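Local coordinates for glycosyl hydrolase BlGH5_18 (Bifidobacterium longum subsp. infantis, PDB 7LQX), which probably hydrolyses glycosidic bonds as a family GH5 subfamily 18 glycosidase acting in the breakdown of N-glycans, at residues A258-A263 / V367-D372. Residues are numbered along the deposited sequence; the frame is centred on the assembly and turned at random.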
loop_
_atom_site.group_PDB
_atom_site.type_symbol
_atom_site.label_atom_id
_atom_site.label_comp_id
_atom_site.label_asym_id
_atom_site.label_seq_id
_atom_site.Cartn_x
_atom_site.Cartn_y
_atom_site.Cartn_z
ATOM N N ALA A 258 -33.391 0.660 4.179
ATOM C CA ALA A 258 -33.875 -0.679 4.489
ATOM C C ALA A 258 -35.097 -1.027 3.641
ATOM O O ALA A 258 -35.165 -2.107 3.043
ATOM C CB ALA A 258 -34.194 -0.792 5.979
ATOM N N GLU A 259 -36.063 -0.110 3.562
ATOM C CA GLU A 259 -37.261 -0.364 2.763
ATOM C C GLU A 259 -36.939 -0.422 1.276
ATOM O O GLU A 259 -37.502 -1.243 0.546
ATOM C CB GLU A 259 -38.316 0.705 3.036
ATOM C CG GLU A 259 -38.889 0.670 4.449
ATOM C CD GLU A 259 -39.483 -0.679 4.822
ATOM O OE1 GLU A 259 -39.918 -1.427 3.921
ATOM O OE2 GLU A 259 -39.518 -0.994 6.023
ATOM N N LEU A 260 -36.041 0.444 0.805
ATOM C CA LEU A 260 -35.635 0.400 -0.592
ATOM C C LEU A 260 -35.071 -0.968 -0.934
ATOM O O LEU A 260 -35.398 -1.543 -1.978
ATOM C CB LEU A 260 -34.617 1.508 -0.858
ATOM C CG LEU A 260 -34.089 1.617 -2.283
ATOM C CD1 LEU A 260 -35.183 1.929 -3.278
ATOM C CD2 LEU A 260 -33.012 2.700 -2.331
ATOM N N SER A 261 -34.228 -1.519 -0.061
ATOM C CA SER A 261 -33.632 -2.814 -0.354
ATOM C C SER A 261 -34.690 -3.902 -0.455
ATOM O O SER A 261 -34.569 -4.808 -1.283
ATOM C CB SER A 261 -32.569 -3.150 0.693
ATOM O OG SER A 261 -33.111 -3.573 1.935
ATOM N N ARG A 262 -35.749 -3.809 0.346
ATOM C CA ARG A 262 -36.801 -4.817 0.307
ATOM C C ARG A 262 -37.489 -4.879 -1.046
ATOM O O ARG A 262 -38.019 -5.933 -1.419
ATOM C CB ARG A 262 -37.835 -4.538 1.392
ATOM C CG ARG A 262 -37.350 -4.799 2.807
ATOM C CD ARG A 262 -38.444 -4.427 3.779
ATOM N NE ARG A 262 -39.573 -5.358 3.738
ATOM C CZ ARG A 262 -40.792 -5.086 4.195
ATOM N NH1 ARG A 262 -41.081 -3.882 4.662
ATOM N NH2 ARG A 262 -41.730 -6.022 4.167
ATOM N N ALA A 263 -37.533 -3.769 -1.779
ATOM C CA ALA A 263 -38.149 -3.802 -3.098
ATOM C C ALA A 263 -37.499 -4.854 -3.984
ATOM O O ALA A 263 -38.165 -5.449 -4.839
ATOM C CB ALA A 263 -38.020 -2.432 -3.762
ATOM N N VAL A 367 -44.320 3.025 -2.726
ATOM C CA VAL A 367 -43.908 3.726 -3.935
ATOM C C VAL A 367 -43.370 2.694 -4.919
ATOM O O VAL A 367 -42.607 1.795 -4.533
ATOM C CB VAL A 367 -42.860 4.805 -3.622
ATOM C CG1 VAL A 367 -42.505 5.566 -4.889
ATOM C CG2 VAL A 367 -43.373 5.772 -2.549
ATOM N N VAL A 368 -43.784 2.818 -6.179
ATOM C CA VAL A 368 -43.451 1.854 -7.222
ATOM C C VAL A 368 -42.227 2.320 -7.999
ATOM O O VAL A 368 -42.191 3.442 -8.517
ATOM C CB VAL A 368 -44.650 1.654 -8.170
ATOM C CG1 VAL A 368 -44.283 0.678 -9.260
ATOM C CG2 VAL A 368 -45.867 1.171 -7.403
ATOM N N ILE A 369 -41.250 1.429 -8.126
ATOM C CA ILE A 369 -40.015 1.669 -8.864
ATOM C C ILE A 369 -40.055 0.833 -10.137
ATOM O O ILE A 369 -40.052 -0.402 -10.074
ATOM C CB ILE A 369 -38.792 1.283 -8.016
ATOM C CG1 ILE A 369 -38.728 2.099 -6.727
ATOM C CG2 ILE A 369 -37.507 1.479 -8.800
ATOM C CD1 ILE A 369 -37.696 1.599 -5.721
ATOM N N GLU A 370 -40.073 1.501 -11.291
ATOM C CA GLU A 370 -40.009 0.799 -12.567
ATOM C C GLU A 370 -38.640 0.152 -12.731
ATOM O O GLU A 370 -37.606 0.798 -12.521
ATOM C CB GLU A 370 -40.254 1.771 -13.719
ATOM C CG GLU A 370 -41.693 2.225 -13.848
ATOM C CD GLU A 370 -42.627 1.111 -14.297
ATOM O OE1 GLU A 370 -42.196 0.227 -15.070
ATOM O OE2 GLU A 370 -43.800 1.119 -13.875
ATOM N N VAL A 371 -38.633 -1.117 -13.128
ATOM C CA VAL A 371 -37.399 -1.884 -13.220
ATOM C C VAL A 371 -37.170 -2.374 -14.644
ATOM O O VAL A 371 -38.101 -2.504 -15.446
ATOM C CB VAL A 371 -37.347 -3.048 -12.209
ATOM C CG1 VAL A 371 -37.276 -2.512 -10.792
ATOM C CG2 VAL A 371 -38.543 -3.974 -12.364
ATOM N N ASP A 372 -35.892 -2.629 -14.945
ATOM C CA ASP A 372 -35.454 -3.131 -16.244
ATOM C C ASP A 372 -35.600 -4.650 -16.275
ATOM O O ASP A 372 -36.166 -5.262 -15.366
ATOM C CB ASP A 372 -34.030 -2.658 -16.556
ATOM C CG ASP A 372 -32.962 -3.257 -15.627
ATOM O OD1 ASP A 372 -33.217 -4.276 -14.955
ATOM O OD2 ASP A 372 -31.846 -2.696 -15.567
#
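Leu260 and Ile369 join the (beta/alpha)8 barrel of this GH5 enzyme to its C-terminal part: Leu260 lies on helix 248-264, which follows barrel strand 229-233 and precedes strand 272-277, while Ile369 ends strand 365-369, the middle strand of a separate three-stranded parallel sheet. The helix's inner side is identified by Ala258 and Ser261, which touch Ile231 of strand 229-233; Ala263 points its CB at the added sheet, and Leu260 brings the end of its side chain to it. Two methyls carry the contact, Leu260 CD1 and Ile369 CD1, 3.5 Å apart, and the two side chains cross at nearly a right angle. Ile369 holds its CG1 anti to the carbonyl carbon (chi1 -60°) and then runs extended (chi2 169°), which carries CD1 out to the helix. From Ala263, CB adds a looser approach at 4.5 Å to Ile369 CD1, so a single isoleucine methyl meets two helix residues one turn apart. On the sheet side, Ile389 of helix 388-399 and Leu405 of strand 403-407 also touch Ile369. Farther from the contact, Arg262 NH1 bonds Glu259 OE1 at 2.8 Å, on the syn lone pair of the carboxylate, with a bent N-H...O angle of 143°. This pair, tied together on the helix, is also bonded to the C-terminal part, Glu259 OE1 to Thr404 OG1 of the sheet and Arg262 NH1 to Asn363 OD1, just before strand 365-369. With only 83 Å² buried between 258-263 and 367-372, their direct contact is small and wholly apolar, dependent on close fit rather than directional bonds.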